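Local atomic coordinates of cytoplasmic export protein 1 (PDB entry 3VWA), a protein that takes part in nuclear tRNA export, binding tRNA and possibly collecting it from export receptors at the nuclear pore for delivery to the translation machinery. Residues 293-303 and 345-353; 321-330 and 354-364. All blocks are in the same frame, centred on the assembly; numbering follows the deposited sequence.

Overall arrangement
From the N terminus the chain first builds the kinase-like part and then enters a run of packed helices that leads to the HEAT repeats. Interaction 1 joins helix 283-303 to helix 342-351 and closes a loop of 41 residues, part of it unmodelled, which contains helix 321-335. That helix pairs in turn with helix 355-368 in interaction 2, closing a loop of 23 residues around helix 342-351. The segments therefore alternate and the two loops cross, each contact linking a helix to the next but one. The contacts also touch: L361 packs on S349 and F350, S303 meets L321, and R358 NH1 probably donates to F350 O.

Interaction 1: 293-303 and 345-353; sequences CEIIKLLMTQS and LITQSFKLP
M300, present as selenomethionine, packs against S349 and L352 at the tight centre of this contact. Its chain runs extended beyond CG, which carries the terminal methyl to the opposite helix: M300 CE lies 3.4 Å from S349 CB, a close carbon pair. L352 crosses the M300 side chain at about a right angle and rests its CD1 methyl 3.5 Å from M300 CG, while its other branch, CD2, reaches S303 CB. Toward the start of the segments, L345 has CG anti to the backbone N (chi1 -165°), and the leucine branches lean toward helix 283-303; L345 CD1 is pressed to 3.5 Å from C293 CB and also meets SG. S349 OG turns to its own helix instead, bonding I346 O, which F350 N shares. The two helices run in nearly the same direction, their segment axes 28° apart and 10.6 Å at closest approach, an arrangement consistent with the next-but-one packing of an alpha-solenoid, in the run of helices between the kinase-like part and the HEAT repeats. Helix 321-335 covers one side, L321 touching both M300 and S303. The other flank is looser and more polar. There Q348 crosses K297 at about a right angle, with OE1 3.9 Å from K297 CG, and its NE2 stands 3.8 Å from M300 CB without a hydrogen bond across the interface. An alanine in place of Q348 would remove the carboxamide that spans K297 CG and M300 CB and is likely to leave that side of the selenomethionine less shielded from water. K297 lays its CE near L345 CD1 and sends NZ back to E294 OE2 in a long, weak salt bridge of 3.4 Å.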
loop_
_atom_site.group_PDB
_atom_site.type_symbol
_atom_site.label_atom_id
_atom_site.label_comp_id
_atom_site.label_asym_id
_atom_site.label_seq_id
_atom_site.Cartn_x
_atom_site.Cartn_y
_atom_site.Cartn_z
ATOM N N CYS A 293 -6.236 8.842 6.136
ATOM C CA CYS A 293 -5.214 9.220 7.107
ATOM C C CYS A 293 -5.478 10.630 7.623
ATOM O O CYS A 293 -5.500 10.840 8.828
ATOM C CB CYS A 293 -3.818 9.101 6.512
ATOM S SG CYS A 293 -3.274 7.378 6.274
ATOM N N GLU A 294 -5.754 11.577 6.734
ATOM C CA GLU A 294 -6.105 12.935 7.168
ATOM C C GLU A 294 -7.302 12.949 8.111
ATOM O O GLU A 294 -7.322 13.683 9.116
ATOM C CB GLU A 294 -6.391 13.841 5.945
ATOM C CG GLU A 294 -5.141 14.444 5.338
ATOM C CD GLU A 294 -4.335 15.163 6.405
ATOM O OE1 GLU A 294 -4.928 16.007 7.138
ATOM O OE2 GLU A 294 -3.132 14.837 6.530
ATOM N N ILE A 295 -8.333 12.158 7.785
ATOM C CA ILE A 295 -9.535 12.156 8.637
ATOM C C ILE A 295 -9.253 11.513 9.964
ATOM O O ILE A 295 -9.752 11.984 10.980
ATOM C CB ILE A 295 -10.758 11.560 7.939
ATOM C CG1 ILE A 295 -11.264 12.590 6.928
ATOM C CG2 ILE A 295 -11.881 11.256 8.972
ATOM C CD1 ILE A 295 -11.614 11.988 5.580
ATOM N N ILE A 296 -8.386 10.491 9.966
ATOM C CA ILE A 296 -7.961 9.843 11.197
ATOM C C ILE A 296 -7.210 10.780 12.163
ATOM O O ILE A 296 -7.460 10.767 13.393
ATOM C CB ILE A 296 -7.083 8.576 10.963
ATOM C CG1 ILE A 296 -7.942 7.408 10.419
ATOM C CG2 ILE A 296 -6.458 8.149 12.277
ATOM C CD1 ILE A 296 -7.144 6.270 9.812
ATOM N N LYS A 297 -6.279 11.566 11.627
ATOM C CA LYS A 297 -5.536 12.537 12.468
ATOM C C LYS A 297 -6.505 13.510 13.127
ATOM O O LYS A 297 -6.401 13.770 14.329
ATOM C CB LYS A 297 -4.500 13.310 11.639
ATOM C CG LYS A 297 -3.377 12.440 11.104
ATOM C CD LYS A 297 -2.550 13.163 10.044
ATOM C CE LYS A 297 -1.483 12.229 9.466
ATOM N NZ LYS A 297 -1.230 12.482 8.010
ATOM N N LEU A 298 -7.470 14.020 12.364
ATOM C CA LEU A 298 -8.462 14.916 12.950
ATOM C C LEU A 298 -9.172 14.261 14.122
ATOM O O LEU A 298 -9.271 14.842 15.200
ATOM C CB LEU A 298 -9.474 15.458 11.931
ATOM C CG LEU A 298 -9.238 16.805 11.205
ATOM C CD1 LEU A 298 -8.532 17.828 12.107
ATOM C CD2 LEU A 298 -8.523 16.654 9.846
ATOM N N LEU A 299 -9.646 13.036 13.926
ATOM C CA LEU A 299 -10.363 12.332 14.981
ATOM C C LEU A 299 -9.500 12.093 16.229
ATOM O O LEU A 299 -10.011 12.031 17.341
ATOM C CB LEU A 299 -10.831 10.991 14.456
ATOM C CG LEU A 299 -11.802 11.021 13.305
ATOM C CD1 LEU A 299 -12.013 9.571 12.916
ATOM C CD2 LEU A 299 -13.093 11.683 13.752
HETATM N N MSE A 300 -8.197 11.920 16.020
HETATM C CA MSE A 300 -7.263 11.600 17.093
HETATM C C MSE A 300 -6.992 12.843 17.896
HETATM O O MSE A 300 -6.811 12.775 19.106
HETATM C CB MSE A 300 -5.988 11.030 16.480
HETATM C CG MSE A 300 -6.177 9.530 16.309
HETATM SE SE MSE A 300 -4.416 8.722 15.874
HETATM C CE MSE A 300 -5.316 7.135 15.158
ATOM N N THR A 301 -6.944 13.997 17.245
ATOM C CA THR A 301 -6.958 15.256 17.987
ATOM C C THR A 301 -8.277 15.458 18.794
ATOM O O THR A 301 -8.246 15.865 19.960
ATOM C CB THR A 301 -6.633 16.418 17.042
ATOM O OG1 THR A 301 -5.315 16.218 16.538
ATOM C CG2 THR A 301 -6.717 17.779 17.748
ATOM N N GLN A 302 -9.420 15.136 18.187
ATOM C CA GLN A 302 -10.722 15.153 18.866
ATOM C C GLN A 302 -10.735 14.276 20.105
ATOM O O GLN A 302 -11.462 14.557 21.057
ATOM C CB GLN A 302 -11.802 14.578 17.961
ATOM C CG GLN A 302 -12.505 15.485 16.964
ATOM C CD GLN A 302 -13.550 14.690 16.180
ATOM O OE1 GLN A 302 -13.546 13.453 16.196
ATOM N NE2 GLN A 302 -14.452 15.387 15.508
ATOM N N SER A 303 -9.979 13.176 20.051
ATOM C CA SER A 303 -9.938 12.154 21.101
ATOM C C SER A 303 -9.449 12.753 22.425
ATOM O O SER A 303 -9.957 12.415 23.494
ATOM C CB SER A 303 -9.009 11.017 20.664
ATOM O OG SER A 303 -9.610 9.739 20.780
ATOM N N LEU A 345 1.430 9.418 12.122
ATOM C CA LEU A 345 0.104 8.873 12.362
ATOM C C LEU A 345 0.180 7.734 13.359
ATOM O O LEU A 345 -0.582 7.673 14.314
ATOM C CB LEU A 345 -0.505 8.382 11.040
ATOM C CG LEU A 345 -2.035 8.120 11.065
ATOM C CD1 LEU A 345 -2.636 8.452 9.712
ATOM C CD2 LEU A 345 -2.395 6.690 11.420
ATOM N N ILE A 346 1.154 6.861 13.147
ATOM C CA ILE A 346 1.293 5.650 13.930
ATOM C C ILE A 346 1.757 6.034 15.325
ATOM O O ILE A 346 1.235 5.535 16.290
ATOM C CB ILE A 346 2.257 4.656 13.252
ATOM C CG1 ILE A 346 1.594 4.077 11.994
ATOM C CG2 ILE A 346 2.743 3.581 14.220
ATOM C CD1 ILE A 346 0.408 3.183 12.248
ATOM N N THR A 347 2.678 6.983 15.408
ATOM C CA THR A 347 3.081 7.596 16.716
ATOM C C THR A 347 1.941 8.138 17.567
ATOM O O THR A 347 1.826 7.834 18.765
ATOM C CB THR A 347 4.098 8.717 16.490
ATOM O OG1 THR A 347 5.258 8.131 15.918
ATOM C CG2 THR A 347 4.503 9.393 17.826
ATOM N N GLN A 348 1.090 8.931 16.934
ATOM C CA GLN A 348 -0.063 9.555 17.558
ATOM C C GLN A 348 -1.020 8.485 18.043
ATOM O O GLN A 348 -1.594 8.531 19.161
ATOM C CB GLN A 348 -0.730 10.396 16.454
ATOM C CG GLN A 348 -0.975 11.862 16.773
ATOM C CD GLN A 348 -2.184 12.424 16.007
ATOM O OE1 GLN A 348 -2.467 12.038 14.864
ATOM N NE2 GLN A 348 -2.919 13.321 16.656
ATOM N N SER A 349 -1.188 7.464 17.212
ATOM C CA SER A 349 -2.078 6.403 17.598
ATOM C C SER A 349 -1.564 5.571 18.779
ATOM O O SER A 349 -2.364 5.123 19.568
ATOM C CB SER A 349 -2.521 5.599 16.383
ATOM O OG SER A 349 -1.487 4.757 15.913
ATOM N N PHE A 350 -0.242 5.453 18.943
ATOM C CA PHE A 350 0.371 4.815 20.138
ATOM C C PHE A 350 0.208 5.623 21.427
ATOM O O PHE A 350 0.066 5.050 22.515
ATOM C CB PHE A 350 1.852 4.440 19.879
ATOM C CG PHE A 350 2.034 3.015 19.348
ATOM C CD1 PHE A 350 2.106 1.932 20.233
ATOM C CD2 PHE A 350 2.047 2.748 17.975
ATOM C CE1 PHE A 350 2.216 0.609 19.787
ATOM C CE2 PHE A 350 2.181 1.426 17.519
ATOM C CZ PHE A 350 2.282 0.352 18.417
ATOM N N LYS A 351 0.179 6.945 21.294
ATOM C CA LYS A 351 -0.089 7.837 22.416
ATOM C C LYS A 351 -1.575 7.836 22.786
ATOM O O LYS A 351 -1.928 8.284 23.864
ATOM C CB LYS A 351 0.278 9.288 22.080
ATOM C CG LYS A 351 1.730 9.623 21.784
ATOM C CD LYS A 351 1.828 11.134 21.610
ATOM C CE LYS A 351 3.248 11.656 21.741
ATOM N NZ LYS A 351 4.033 11.503 20.477
ATOM N N LEU A 352 -2.460 7.369 21.906
ATOM C CA LEU A 352 -3.901 7.328 22.263
ATOM C C LEU A 352 -4.205 6.392 23.437
ATOM O O LEU A 352 -3.747 5.270 23.459
ATOM C CB LEU A 352 -4.753 6.898 21.090
ATOM C CG LEU A 352 -4.949 7.953 20.038
ATOM C CD1 LEU A 352 -5.559 7.237 18.859
ATOM C CD2 LEU A 352 -5.861 9.059 20.570
ATOM N N PRO A 353 -4.986 6.853 24.425
ATOM C CA PRO A 353 -5.097 5.870 25.508
ATOM C C PRO A 353 -6.152 4.789 25.238
ATOM O O PRO A 353 -6.397 3.954 26.113
ATOM C CB PRO A 353 -5.408 6.735 26.758
ATOM C CG PRO A 353 -5.039 8.139 26.357
ATOM C CD PRO A 353 -5.312 8.219 24.870
#

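Interaction 2: 321-330 and 354-364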
loop_
_atom_site.group_PDB
_atom_site.type_symbol
_atom_site.label_atom_id
_atom_site.label_comp_id
_atom_site.label_asym_id
_atom_site.label_seq_id
_atom_site.Cartn_x
_atom_site.Cartn_y
_atom_site.Cartn_z
ATOM N N LEU A 321 -12.261 5.428 15.075
ATOM C CA LEU A 321 -10.790 5.313 15.143
ATOM C C LEU A 321 -10.255 3.934 14.786
ATOM O O LEU A 321 -9.427 3.807 13.918
ATOM C CB LEU A 321 -10.286 5.703 16.515
ATOM C CG LEU A 321 -10.481 7.190 16.811
ATOM C CD1 LEU A 321 -10.346 7.361 18.324
ATOM C CD2 LEU A 321 -9.456 7.997 16.051
ATOM N N VAL A 322 -10.729 2.918 15.480
ATOM C CA VAL A 322 -10.397 1.510 15.203
ATOM C C VAL A 322 -10.770 1.079 13.781
ATOM O O VAL A 322 -9.929 0.567 13.067
ATOM C CB VAL A 322 -10.965 0.580 16.326
ATOM C CG1 VAL A 322 -10.764 -0.905 16.033
ATOM C CG2 VAL A 322 -10.288 0.920 17.634
ATOM N N PRO A 323 -12.024 1.308 13.334
ATOM C CA PRO A 323 -12.306 0.789 11.969
ATOM C C PRO A 323 -11.515 1.456 10.854
ATOM O O PRO A 323 -11.001 0.755 10.003
ATOM C CB PRO A 323 -13.816 0.995 11.772
ATOM C CG PRO A 323 -14.346 1.429 13.105
ATOM C CD PRO A 323 -13.206 1.870 13.995
ATOM N N PHE A 324 -11.399 2.795 10.868
ATOM C CA PHE A 324 -10.679 3.515 9.843
ATOM C C PHE A 324 -9.193 3.145 9.876
ATOM O O PHE A 324 -8.577 2.980 8.837
ATOM C CB PHE A 324 -10.780 5.077 10.008
ATOM C CG PHE A 324 -12.173 5.664 9.766
ATOM C CD1 PHE A 324 -13.282 4.857 9.486
ATOM C CD2 PHE A 324 -12.373 7.054 9.882
ATOM C CE1 PHE A 324 -14.568 5.405 9.251
ATOM C CE2 PHE A 324 -13.631 7.615 9.670
ATOM C CZ PHE A 324 -14.741 6.793 9.375
ATOM N N LEU A 325 -8.614 3.043 11.060
ATOM C CA LEU A 325 -7.151 2.785 11.152
ATOM C C LEU A 325 -6.922 1.361 10.650
ATOM O O LEU A 325 -5.856 1.053 10.061
ATOM C CB LEU A 325 -6.722 2.873 12.595
ATOM C CG LEU A 325 -5.585 3.716 13.143
ATOM C CD1 LEU A 325 -5.260 3.257 14.561
ATOM C CD2 LEU A 325 -4.308 3.700 12.298
ATOM N N ALA A 326 -7.899 0.474 10.872
ATOM C CA ALA A 326 -7.797 -0.935 10.383
ATOM C C ALA A 326 -7.714 -0.961 8.854
ATOM O O ALA A 326 -6.875 -1.675 8.251
ATOM C CB ALA A 326 -8.960 -1.816 10.912
ATOM N N ILE A 327 -8.491 -0.097 8.217
ATOM C CA ILE A 327 -8.448 0.010 6.778
ATOM C C ILE A 327 -7.101 0.502 6.333
ATOM O O ILE A 327 -6.549 0.038 5.332
ATOM C CB ILE A 327 -9.503 1.008 6.306
ATOM C CG1 ILE A 327 -10.847 0.753 7.004
ATOM C CG2 ILE A 327 -9.636 1.082 4.814
ATOM C CD1 ILE A 327 -11.615 -0.430 6.499
ATOM N N VAL A 328 -6.574 1.506 7.026
ATOM C CA VAL A 328 -5.374 2.128 6.546
ATOM C C VAL A 328 -4.226 1.090 6.694
ATOM O O VAL A 328 -3.416 0.923 5.778
ATOM C CB VAL A 328 -5.100 3.442 7.303
ATOM C CG1 VAL A 328 -3.623 3.745 7.354
ATOM C CG2 VAL A 328 -5.823 4.600 6.647
ATOM N N LEU A 329 -4.175 0.425 7.842
ATOM C CA LEU A 329 -3.080 -0.527 8.151
ATOM C C LEU A 329 -3.127 -1.700 7.214
ATOM O O LEU A 329 -2.078 -2.140 6.750
ATOM C CB LEU A 329 -3.146 -1.084 9.582
ATOM C CG LEU A 329 -2.881 -0.127 10.722
ATOM C CD1 LEU A 329 -3.364 -0.743 12.047
ATOM C CD2 LEU A 329 -1.402 0.228 10.691
ATOM N N ASP A 330 -4.336 -2.193 6.964
ATOM C CA ASP A 330 -4.573 -3.215 5.929
ATOM C C ASP A 330 -4.146 -2.766 4.549
ATOM O O ASP A 330 -3.332 -3.404 3.911
ATOM C CB ASP A 330 -6.055 -3.663 5.865
ATOM C CG ASP A 330 -6.304 -4.761 4.789
ATOM O OD1 ASP A 330 -7.446 -4.874 4.293
ATOM O OD2 ASP A 330 -5.380 -5.543 4.448
ATOM N N ASP A 354 -6.737 4.773 24.038
ATOM C CA ASP A 354 -7.726 3.739 23.708
ATOM C C ASP A 354 -7.168 2.302 23.569
ATOM O O ASP A 354 -6.299 2.047 22.767
ATOM C CB ASP A 354 -8.515 4.088 22.455
ATOM C CG ASP A 354 -9.843 3.396 22.435
ATOM O OD1 ASP A 354 -10.084 2.521 21.589
ATOM O OD2 ASP A 354 -10.642 3.695 23.333
ATOM N N ARG A 355 -7.735 1.390 24.333
ATOM C CA ARG A 355 -7.329 -0.012 24.420
ATOM C C ARG A 355 -7.553 -0.763 23.114
ATOM O O ARG A 355 -6.733 -1.554 22.692
ATOM C CB ARG A 355 -8.218 -0.655 25.475
ATOM C CG ARG A 355 -7.685 -1.878 26.171
ATOM C CD ARG A 355 -7.113 -1.376 27.468
ATOM N NE ARG A 355 -8.060 -1.420 28.558
ATOM C CZ ARG A 355 -7.933 -0.751 29.703
ATOM N NH1 ARG A 355 -8.879 -0.864 30.636
ATOM N NH2 ARG A 355 -6.882 0.038 29.927
ATOM N N GLN A 356 -8.692 -0.523 22.483
ATOM C CA GLN A 356 -9.028 -1.191 21.244
ATOM C C GLN A 356 -8.130 -0.750 20.065
ATOM O O GLN A 356 -7.891 -1.509 19.117
ATOM C CB GLN A 356 -10.527 -0.944 20.970
ATOM C CG GLN A 356 -11.438 -1.660 21.985
ATOM C CD GLN A 356 -11.002 -3.105 22.311
ATOM O OE1 GLN A 356 -10.768 -3.940 21.415
ATOM N NE2 GLN A 356 -10.916 -3.412 23.614
ATOM N N VAL A 357 -7.670 0.495 20.119
ATOM C CA VAL A 357 -6.677 0.976 19.209
ATOM C C VAL A 357 -5.366 0.186 19.379
ATOM O O VAL A 357 -4.798 -0.311 18.414
ATOM C CB VAL A 357 -6.388 2.493 19.406
ATOM C CG1 VAL A 357 -5.153 2.908 18.639
ATOM C CG2 VAL A 357 -7.577 3.345 18.927
ATOM N N ARG A 358 -4.883 0.156 20.609
ATOM C CA ARG A 358 -3.640 -0.490 20.954
ATOM C C ARG A 358 -3.675 -2.003 20.588
ATOM O O ARG A 358 -2.714 -2.500 20.023
ATOM C CB ARG A 358 -3.331 -0.290 22.441
ATOM C CG ARG A 358 -2.077 -1.036 22.888
ATOM C CD ARG A 358 -0.818 -0.497 22.214
ATOM N NE ARG A 358 -0.506 0.875 22.645
ATOM C CZ ARG A 358 0.108 1.218 23.790
ATOM N NH1 ARG A 358 0.386 2.514 24.047
ATOM N NH2 ARG A 358 0.484 0.270 24.660
ATOM N N PHE A 359 -4.771 -2.716 20.856
ATOM C CA PHE A 359 -4.852 -4.114 20.348
ATOM C C PHE A 359 -4.641 -4.137 18.803
ATOM O O PHE A 359 -3.968 -5.014 18.228
ATOM C CB PHE A 359 -6.230 -4.712 20.654
ATOM C CG PHE A 359 -6.415 -5.205 22.086
ATOM C CD1 PHE A 359 -5.642 -6.262 22.601
ATOM C CD2 PHE A 359 -7.420 -4.650 22.905
ATOM C CE1 PHE A 359 -5.862 -6.731 23.907
ATOM C CE2 PHE A 359 -7.610 -5.098 24.213
ATOM C CZ PHE A 359 -6.841 -6.149 24.705
ATOM N N LEU A 360 -5.245 -3.162 18.111
ATOM C CA LEU A 360 -5.125 -3.173 16.660
ATOM C C LEU A 360 -3.646 -2.976 16.237
ATOM O O LEU A 360 -3.173 -3.667 15.297
ATOM C CB LEU A 360 -6.030 -2.125 16.019
ATOM C CG LEU A 360 -5.874 -1.945 14.525
ATOM C CD1 LEU A 360 -6.125 -3.189 13.617
ATOM C CD2 LEU A 360 -6.761 -0.777 14.155
ATOM N N LEU A 361 -2.954 -2.047 16.925
ATOM C CA LEU A 361 -1.585 -1.698 16.609
ATOM C C LEU A 361 -0.642 -2.859 16.943
ATOM O O LEU A 361 0.342 -3.109 16.246
ATOM C CB LEU A 361 -1.139 -0.498 17.471
ATOM C CG LEU A 361 -1.744 0.874 17.184
ATOM C CD1 LEU A 361 -1.410 1.866 18.299
ATOM C CD2 LEU A 361 -1.249 1.364 15.827
ATOM N N LEU A 362 -0.938 -3.558 18.036
ATOM C CA LEU A 362 -0.110 -4.677 18.397
ATOM C C LEU A 362 -0.134 -5.718 17.288
ATOM O O LEU A 362 0.917 -6.228 16.951
ATOM C CB LEU A 362 -0.503 -5.270 19.769
ATOM C CG LEU A 362 -0.272 -4.439 21.010
ATOM C CD1 LEU A 362 -0.864 -5.172 22.204
ATOM C CD2 LEU A 362 1.176 -4.093 21.324
ATOM N N ILE A 363 -1.319 -5.998 16.735
ATOM C CA ILE A 363 -1.483 -6.863 15.547
ATOM C C ILE A 363 -0.657 -6.471 14.335
ATOM O O ILE A 363 -0.177 -7.358 13.650
ATOM C CB ILE A 363 -2.970 -7.021 15.117
ATOM C CG1 ILE A 363 -3.707 -7.869 16.140
ATOM C CG2 ILE A 363 -3.118 -7.686 13.765
ATOM C CD1 ILE A 363 -5.154 -7.480 16.368
ATOM N N TYR A 364 -0.495 -5.165 14.063
ATOM C CA TYR A 364 0.230 -4.741 12.879
ATOM C C TYR A 364 1.706 -4.325 13.142
ATOM O O TYR A 364 2.357 -3.942 12.200
ATOM C CB TYR A 364 -0.508 -3.610 12.144
ATOM C CG TYR A 364 -1.640 -4.098 11.228
ATOM C CD1 TYR A 364 -1.421 -4.388 9.872
ATOM C CD2 TYR A 364 -2.918 -4.254 11.735
ATOM C CE1 TYR A 364 -2.456 -4.866 9.048
ATOM C CE2 TYR A 364 -3.973 -4.677 10.934
ATOM C CZ TYR A 364 -3.745 -4.991 9.602
ATOM O OH TYR A 364 -4.836 -5.449 8.893
HETATM O O HOH W 1 -3.878 -6.934 6.685
#
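Helices 321-330 and 355-364 run almost parallel, with segment axes 15° apart and 9.6 Å at closest approach, and V322 and V357 bring the backbones nearest. Such side-by-side packing of like-directed helices is consistent with an alpha-solenoid, which this run of helices joins a little ahead of the first HEAT repeat. L360 is the knob, set in a hole made by V322, L325, A326 and L329. A chi1 of 174° swings the L360 branch beside its own carbonyl carbon and drives CD2 between the turns, to 3.6 Å from V322 O and close to A326 N, while the L360 and L329 side chains reach toward each other tip to tip, L329 CD1 meeting L360 CG. At the start of helix 355-364, V322 covers the first turn: its CG2 methyl lies 3.6 Å from V357 N and also touches Q356 CB. That same V357 N–H makes a weak capping bond to the N-cap side chain of D354 through OD1. L325 and V357 cross at about a right angle beside this turn, on the flank where L325 also packs on L345. Farther along, the contact becomes aromatic. L329 CB sits over the centre of the Y364 ring, 3.6 Å from the centroid and 5° off the ring normal, a CH-pi contact, and L329 CD1 extends toward the CD2 side of the same ring. The leucine thus bridges knob and tyrosine. Beyond the ring, the phenol oxygen comes near the CB of D330, an aspartate whose OD1 is already engaged by R273 in a salt bridge and by the Y269 hydroxyl. The other carboxylate oxygen closes the interface through solvent: one water donates to D330 OD2 at 3.0 Å and is hydrogen-bonded to Y364 OH at 2.8 Å.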